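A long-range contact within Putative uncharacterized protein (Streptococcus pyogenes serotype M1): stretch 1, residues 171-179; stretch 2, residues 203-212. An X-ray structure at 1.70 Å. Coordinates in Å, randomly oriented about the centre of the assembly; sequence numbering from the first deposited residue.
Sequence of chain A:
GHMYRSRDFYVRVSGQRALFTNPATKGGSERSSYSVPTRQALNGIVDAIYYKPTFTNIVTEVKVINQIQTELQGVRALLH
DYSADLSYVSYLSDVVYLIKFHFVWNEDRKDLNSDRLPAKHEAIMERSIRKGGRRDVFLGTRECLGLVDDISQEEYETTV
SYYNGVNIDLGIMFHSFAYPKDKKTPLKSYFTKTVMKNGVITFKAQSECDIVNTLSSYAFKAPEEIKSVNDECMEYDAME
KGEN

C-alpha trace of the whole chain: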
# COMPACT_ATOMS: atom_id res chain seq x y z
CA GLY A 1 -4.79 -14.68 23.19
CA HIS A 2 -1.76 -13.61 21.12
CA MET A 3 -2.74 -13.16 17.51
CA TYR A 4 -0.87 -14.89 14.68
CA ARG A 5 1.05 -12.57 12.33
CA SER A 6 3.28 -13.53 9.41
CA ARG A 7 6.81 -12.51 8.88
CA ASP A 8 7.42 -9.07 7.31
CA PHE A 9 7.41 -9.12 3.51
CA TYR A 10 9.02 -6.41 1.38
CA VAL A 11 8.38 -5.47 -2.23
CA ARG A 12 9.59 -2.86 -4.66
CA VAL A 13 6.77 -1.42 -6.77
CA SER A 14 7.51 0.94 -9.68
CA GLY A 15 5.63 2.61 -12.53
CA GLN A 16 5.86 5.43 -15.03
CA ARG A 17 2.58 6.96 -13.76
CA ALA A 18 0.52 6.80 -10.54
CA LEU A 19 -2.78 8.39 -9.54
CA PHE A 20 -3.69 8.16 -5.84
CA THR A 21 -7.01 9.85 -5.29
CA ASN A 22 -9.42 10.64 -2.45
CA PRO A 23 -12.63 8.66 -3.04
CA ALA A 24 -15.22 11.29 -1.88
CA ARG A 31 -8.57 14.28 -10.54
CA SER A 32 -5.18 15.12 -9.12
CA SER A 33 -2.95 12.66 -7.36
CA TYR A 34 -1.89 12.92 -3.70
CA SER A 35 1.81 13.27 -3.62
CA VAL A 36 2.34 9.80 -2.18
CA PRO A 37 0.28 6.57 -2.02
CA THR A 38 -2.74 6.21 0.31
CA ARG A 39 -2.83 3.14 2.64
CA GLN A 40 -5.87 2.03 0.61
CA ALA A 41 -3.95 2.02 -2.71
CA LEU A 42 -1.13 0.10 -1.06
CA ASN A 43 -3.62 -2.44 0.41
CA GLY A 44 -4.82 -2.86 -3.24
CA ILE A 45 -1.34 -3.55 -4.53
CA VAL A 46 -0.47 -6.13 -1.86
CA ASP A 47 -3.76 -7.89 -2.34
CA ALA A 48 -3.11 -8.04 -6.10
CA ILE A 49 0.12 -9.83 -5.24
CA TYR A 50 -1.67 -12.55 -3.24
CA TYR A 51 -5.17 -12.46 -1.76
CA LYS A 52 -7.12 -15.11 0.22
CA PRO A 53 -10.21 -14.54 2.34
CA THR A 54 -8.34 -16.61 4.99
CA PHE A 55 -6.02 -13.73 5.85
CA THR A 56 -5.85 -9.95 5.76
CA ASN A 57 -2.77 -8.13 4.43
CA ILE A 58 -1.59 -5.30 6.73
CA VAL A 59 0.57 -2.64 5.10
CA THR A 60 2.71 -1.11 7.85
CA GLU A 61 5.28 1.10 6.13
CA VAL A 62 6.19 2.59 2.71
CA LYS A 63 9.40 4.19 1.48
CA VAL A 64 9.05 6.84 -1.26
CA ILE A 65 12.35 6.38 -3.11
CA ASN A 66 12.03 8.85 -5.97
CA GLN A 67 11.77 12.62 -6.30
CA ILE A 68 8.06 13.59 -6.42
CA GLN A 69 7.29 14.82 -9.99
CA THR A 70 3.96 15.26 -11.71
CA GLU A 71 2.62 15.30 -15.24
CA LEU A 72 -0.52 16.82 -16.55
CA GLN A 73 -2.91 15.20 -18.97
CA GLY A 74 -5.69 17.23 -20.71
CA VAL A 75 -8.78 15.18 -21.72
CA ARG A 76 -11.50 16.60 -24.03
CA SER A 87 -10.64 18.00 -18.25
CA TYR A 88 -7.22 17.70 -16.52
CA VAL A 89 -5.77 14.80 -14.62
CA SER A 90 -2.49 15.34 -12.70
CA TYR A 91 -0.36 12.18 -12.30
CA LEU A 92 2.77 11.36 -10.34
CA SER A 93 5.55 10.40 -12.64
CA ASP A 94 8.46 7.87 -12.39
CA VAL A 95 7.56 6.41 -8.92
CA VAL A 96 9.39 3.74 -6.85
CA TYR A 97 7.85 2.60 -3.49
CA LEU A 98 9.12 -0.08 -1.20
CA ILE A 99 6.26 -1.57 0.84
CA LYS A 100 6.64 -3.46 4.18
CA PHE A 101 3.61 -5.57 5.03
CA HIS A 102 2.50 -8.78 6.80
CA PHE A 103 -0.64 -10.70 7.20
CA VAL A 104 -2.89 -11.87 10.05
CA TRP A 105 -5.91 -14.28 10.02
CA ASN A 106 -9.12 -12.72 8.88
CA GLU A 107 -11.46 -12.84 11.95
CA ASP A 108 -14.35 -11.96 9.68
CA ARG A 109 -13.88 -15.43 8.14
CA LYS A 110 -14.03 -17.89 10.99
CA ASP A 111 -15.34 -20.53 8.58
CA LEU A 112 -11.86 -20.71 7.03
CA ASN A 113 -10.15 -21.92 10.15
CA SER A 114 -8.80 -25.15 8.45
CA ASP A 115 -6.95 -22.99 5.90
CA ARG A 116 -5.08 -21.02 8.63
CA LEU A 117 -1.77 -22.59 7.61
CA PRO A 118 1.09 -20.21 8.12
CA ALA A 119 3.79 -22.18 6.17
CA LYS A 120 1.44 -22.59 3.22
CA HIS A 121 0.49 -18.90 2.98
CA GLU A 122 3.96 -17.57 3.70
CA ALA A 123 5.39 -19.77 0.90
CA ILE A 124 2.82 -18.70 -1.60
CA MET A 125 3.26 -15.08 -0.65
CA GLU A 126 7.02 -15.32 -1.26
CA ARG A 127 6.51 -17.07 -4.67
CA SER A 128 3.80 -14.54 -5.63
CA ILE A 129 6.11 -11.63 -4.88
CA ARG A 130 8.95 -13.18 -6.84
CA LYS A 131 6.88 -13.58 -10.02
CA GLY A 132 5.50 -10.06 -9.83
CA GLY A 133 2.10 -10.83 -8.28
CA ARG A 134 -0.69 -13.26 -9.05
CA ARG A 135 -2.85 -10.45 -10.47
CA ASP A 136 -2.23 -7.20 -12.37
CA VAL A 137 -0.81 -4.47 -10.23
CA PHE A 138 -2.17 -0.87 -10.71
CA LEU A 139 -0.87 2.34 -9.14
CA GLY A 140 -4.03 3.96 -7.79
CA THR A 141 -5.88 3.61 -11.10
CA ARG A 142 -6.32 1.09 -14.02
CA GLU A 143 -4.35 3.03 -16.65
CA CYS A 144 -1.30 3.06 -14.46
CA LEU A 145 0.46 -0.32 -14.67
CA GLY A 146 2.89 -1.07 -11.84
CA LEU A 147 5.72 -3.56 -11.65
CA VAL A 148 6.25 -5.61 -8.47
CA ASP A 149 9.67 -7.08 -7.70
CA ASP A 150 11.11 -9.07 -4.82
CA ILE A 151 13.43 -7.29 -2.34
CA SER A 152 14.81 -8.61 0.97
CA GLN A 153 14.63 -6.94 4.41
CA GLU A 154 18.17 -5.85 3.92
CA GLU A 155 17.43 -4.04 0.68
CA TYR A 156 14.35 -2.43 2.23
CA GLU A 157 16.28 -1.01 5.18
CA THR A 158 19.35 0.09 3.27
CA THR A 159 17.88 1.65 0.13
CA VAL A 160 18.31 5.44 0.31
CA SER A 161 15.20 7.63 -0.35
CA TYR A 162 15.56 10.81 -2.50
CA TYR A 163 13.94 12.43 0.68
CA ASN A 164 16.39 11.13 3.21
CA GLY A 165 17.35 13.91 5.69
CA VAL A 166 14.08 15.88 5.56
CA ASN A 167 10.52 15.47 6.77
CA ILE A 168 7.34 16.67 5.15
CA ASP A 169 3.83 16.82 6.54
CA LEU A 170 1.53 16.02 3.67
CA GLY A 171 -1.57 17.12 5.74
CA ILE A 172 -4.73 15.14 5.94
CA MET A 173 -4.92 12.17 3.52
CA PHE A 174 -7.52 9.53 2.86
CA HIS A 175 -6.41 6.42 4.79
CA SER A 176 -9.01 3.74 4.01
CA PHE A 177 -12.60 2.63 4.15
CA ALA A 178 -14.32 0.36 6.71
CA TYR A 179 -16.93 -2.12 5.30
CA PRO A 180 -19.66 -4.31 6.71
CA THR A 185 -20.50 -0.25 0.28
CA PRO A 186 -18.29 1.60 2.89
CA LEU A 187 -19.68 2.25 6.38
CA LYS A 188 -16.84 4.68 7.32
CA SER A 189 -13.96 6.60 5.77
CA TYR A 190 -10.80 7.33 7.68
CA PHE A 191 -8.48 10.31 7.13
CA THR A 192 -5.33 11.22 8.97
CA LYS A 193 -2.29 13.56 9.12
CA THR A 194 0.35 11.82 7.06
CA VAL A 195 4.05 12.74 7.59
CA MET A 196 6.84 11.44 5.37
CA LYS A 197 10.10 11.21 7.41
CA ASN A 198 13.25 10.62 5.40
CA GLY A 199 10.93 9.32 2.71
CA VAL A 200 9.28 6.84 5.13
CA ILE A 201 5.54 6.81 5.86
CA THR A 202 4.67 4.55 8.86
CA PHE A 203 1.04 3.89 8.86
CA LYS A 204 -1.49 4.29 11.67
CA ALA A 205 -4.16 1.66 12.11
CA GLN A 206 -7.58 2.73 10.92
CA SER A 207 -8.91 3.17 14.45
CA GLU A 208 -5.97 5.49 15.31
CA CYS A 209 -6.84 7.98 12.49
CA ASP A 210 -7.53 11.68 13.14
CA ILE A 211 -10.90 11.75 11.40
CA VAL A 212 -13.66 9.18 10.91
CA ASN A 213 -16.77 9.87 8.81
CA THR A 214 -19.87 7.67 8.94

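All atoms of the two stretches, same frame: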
# COMPACT_ATOMS: atom_id res chain seq x y z
N GLY A 171 -0.19 16.65 5.36
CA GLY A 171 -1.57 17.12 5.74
C GLY A 171 -2.50 15.96 5.80
O GLY A 171 -2.07 14.81 5.79
N ILE A 172 -3.80 16.22 5.75
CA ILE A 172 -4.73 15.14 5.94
C ILE A 172 -4.92 14.36 4.64
O ILE A 172 -5.21 14.93 3.59
CB ILE A 172 -6.11 15.73 6.32
CG1 ILE A 172 -5.99 16.63 7.54
CG2 ILE A 172 -7.05 14.59 6.69
CD1 ILE A 172 -5.52 15.92 8.81
N MET A 173 -4.77 13.04 4.70
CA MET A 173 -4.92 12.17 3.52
C MET A 173 -5.96 11.13 3.81
O MET A 173 -6.04 10.60 4.95
CB MET A 173 -3.57 11.44 3.25
CG MET A 173 -2.59 12.38 2.56
SD MET A 173 -1.07 11.55 1.98
CE MET A 173 -1.91 10.59 0.72
N PHE A 174 -6.75 10.78 2.81
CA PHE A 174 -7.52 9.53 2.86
C PHE A 174 -6.62 8.37 3.31
O PHE A 174 -5.48 8.22 2.84
CB PHE A 174 -8.15 9.26 1.51
CG PHE A 174 -8.95 8.01 1.46
CD1 PHE A 174 -8.50 6.94 0.70
CD2 PHE A 174 -10.14 7.87 2.17
CE1 PHE A 174 -9.22 5.73 0.65
CE2 PHE A 174 -10.89 6.68 2.10
CZ PHE A 174 -10.42 5.61 1.34
N HIS A 175 -7.12 7.58 4.28
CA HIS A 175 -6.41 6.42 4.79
C HIS A 175 -7.05 5.18 4.19
O HIS A 175 -6.42 4.48 3.41
CB HIS A 175 -6.58 6.37 6.30
CG HIS A 175 -5.87 5.22 7.00
ND1 HIS A 175 -6.43 3.99 7.12
CD2 HIS A 175 -4.65 5.18 7.70
CE1 HIS A 175 -5.58 3.20 7.84
NE2 HIS A 175 -4.52 3.95 8.21
N SER A 176 -8.31 4.91 4.54
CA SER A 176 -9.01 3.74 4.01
C SER A 176 -10.47 3.76 4.38
O SER A 176 -10.90 4.60 5.18
CB SER A 176 -8.37 2.43 4.50
OG SER A 176 -8.13 2.44 5.90
N PHE A 177 -11.25 2.91 3.72
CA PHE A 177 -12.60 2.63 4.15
C PHE A 177 -12.71 1.46 5.12
O PHE A 177 -11.87 0.54 5.08
CB PHE A 177 -13.46 2.24 2.95
CG PHE A 177 -13.74 3.36 2.02
CD1 PHE A 177 -14.61 4.39 2.39
CD2 PHE A 177 -13.22 3.34 0.73
CE1 PHE A 177 -14.90 5.41 1.51
CE2 PHE A 177 -13.52 4.35 -0.16
CZ PHE A 177 -14.36 5.39 0.23
N ALA A 178 -13.79 1.50 5.94
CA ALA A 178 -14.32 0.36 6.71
C ALA A 178 -15.63 -0.13 6.05
O ALA A 178 -16.52 0.67 5.72
CB ALA A 178 -14.60 0.75 8.16
N TYR A 179 -15.74 -1.45 5.89
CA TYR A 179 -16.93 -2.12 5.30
C TYR A 179 -17.70 -2.92 6.35
O TYR A 179 -17.15 -3.27 7.40
CB TYR A 179 -16.50 -3.05 4.17
CG TYR A 179 -15.96 -2.27 3.01
CD1 TYR A 179 -16.84 -1.67 2.09
CD2 TYR A 179 -14.56 -2.06 2.85
CE1 TYR A 179 -16.36 -0.91 1.03
CE2 TYR A 179 -14.07 -1.31 1.78
CZ TYR A 179 -14.99 -0.75 0.87
OH TYR A 179 -14.57 0.01 -0.20
N PHE A 203 2.45 3.72 8.75
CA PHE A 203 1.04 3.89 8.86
C PHE A 203 0.43 3.70 10.24
O PHE A 203 0.85 2.84 10.99
CB PHE A 203 0.31 3.00 7.85
CG PHE A 203 0.59 3.42 6.44
CD1 PHE A 203 -0.05 4.54 5.89
CD2 PHE A 203 1.55 2.73 5.70
CE1 PHE A 203 0.25 4.96 4.61
CE2 PHE A 203 1.85 3.13 4.39
CZ PHE A 203 1.18 4.25 3.85
N LYS A 204 -0.64 4.48 10.50
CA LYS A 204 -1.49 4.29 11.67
C LYS A 204 -2.53 3.22 11.32
O LYS A 204 -2.87 2.98 10.14
CB LYS A 204 -2.20 5.62 12.04
CG LYS A 204 -1.26 6.66 12.65
CD LYS A 204 -1.98 7.86 13.27
CE LYS A 204 -0.93 8.53 14.15
NZ LYS A 204 -0.98 10.00 14.12
N ALA A 205 -3.06 2.55 12.34
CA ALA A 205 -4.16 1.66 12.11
C ALA A 205 -5.42 2.52 11.88
O ALA A 205 -5.47 3.72 12.26
CB ALA A 205 -4.38 0.71 13.28
N GLN A 206 -6.41 1.95 11.21
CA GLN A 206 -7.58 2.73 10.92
C GLN A 206 -8.08 3.42 12.18
O GLN A 206 -8.49 4.59 12.15
CB GLN A 206 -8.72 1.82 10.41
CG GLN A 206 -8.71 1.51 8.93
CD GLN A 206 -10.04 0.86 8.48
OE1 GLN A 206 -10.82 0.33 9.29
NE2 GLN A 206 -10.30 0.90 7.19
N SER A 207 -8.17 2.67 13.28
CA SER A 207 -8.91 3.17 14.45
C SER A 207 -8.09 4.28 15.13
O SER A 207 -8.60 5.00 16.00
CB SER A 207 -9.26 2.01 15.42
OG SER A 207 -8.05 1.50 15.93
N GLU A 208 -6.82 4.45 14.74
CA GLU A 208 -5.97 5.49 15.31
C GLU A 208 -5.99 6.81 14.45
O GLU A 208 -5.21 7.76 14.73
CB GLU A 208 -4.53 5.00 15.33
CG GLU A 208 -4.29 3.93 16.40
CD GLU A 208 -3.09 3.07 16.09
OE1 GLU A 208 -2.29 3.38 15.16
OE2 GLU A 208 -3.00 2.01 16.76
N CYS A 209 -6.81 6.82 13.40
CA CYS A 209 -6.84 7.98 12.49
C CYS A 209 -7.46 9.23 13.16
O CYS A 209 -8.29 9.12 14.07
CB CYS A 209 -7.61 7.66 11.20
SG CYS A 209 -6.63 6.62 10.03
N ASP A 210 -7.10 10.40 12.62
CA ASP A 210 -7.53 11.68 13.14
C ASP A 210 -9.01 11.90 12.94
O ASP A 210 -9.61 12.60 13.72
CB ASP A 210 -6.75 12.82 12.45
CG ASP A 210 -5.28 12.87 12.90
OD1 ASP A 210 -4.93 12.30 13.94
OD2 ASP A 210 -4.47 13.44 12.17
N ILE A 211 -9.56 11.34 11.87
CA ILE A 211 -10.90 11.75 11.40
C ILE A 211 -11.57 10.51 10.90
O ILE A 211 -10.98 9.75 10.11
CB ILE A 211 -10.79 12.82 10.24
CG1 ILE A 211 -10.27 14.15 10.77
CG2 ILE A 211 -12.20 13.08 9.61
CD1 ILE A 211 -9.73 15.06 9.66
N VAL A 212 -12.79 10.27 11.40
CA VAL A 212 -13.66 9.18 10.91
C VAL A 212 -14.99 9.80 10.47
O VAL A 212 -15.65 10.50 11.24
CB VAL A 212 -14.00 8.14 12.01
CG1 VAL A 212 -14.60 6.85 11.40
CG2 VAL A 212 -12.78 7.84 12.86

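Two stretches can be held together by side chains where their backbones do not pair directly. The contact between residues 171-179 and 203-212 illustrates the principle. No backbone-to-backbone hydrogen bond links the two stretches; their CA atoms remain 7.1 Å apart at Ser176 and Gln206 and 8.5 Å apart at Ile172 and Asp210, a gap that side chains bridge.

Following the second stretch from its start, Phe203 points toward the strand but stays just beyond contact. Lys204 contributes its backbone rather than its side chain, whose end leads away: the carbonyl oxygen accepts a nearly straight hydrogen bond at the edge of the buried imidazole, with His175 NE2 2.7 Å from Lys204 O. After Ala205 the chain enters a 3-10 segment, residues 206-208, in which Glu208 N lies 2.9 Å from Ala205 O and the amide nitrogen of Ala205 donates a hydrogen bond to the Glu208 carboxylate, Ala205 N to Glu208 OE1 being 3.0 Å.

Gln206 then reaches across. Its amide nitrogen donates to the strand twice, Gln206 NE2 lying 3.0 Å from Ser176 OG and, in a weak, more bent bond, 2.7 Å from Phe177 O. Because Ser176 OG is also hydrogen-bonded to His175 ND1 at 2.6 Å, a continuous chain of hydrogen bonds runs from Lys204 through the imidazole and the serine hydroxyl to Gln206.

Past the exposed Ser207 and Glu208, Cys209 turns back toward the strand and sets its sulfur over one face of the imidazole, Cys209 SG being 3.6 Å from the His175 ring centroid. The ring is thus bonded in its plane and covered on one face. Asp210 OD2, hydrogen-bonded elsewhere in the structure, comes within 4.3 Å of Ile172 CD1, and the contact closes with an apolar touch, Ile172 CG2 to Ile211 CD1 at 4.0 Å.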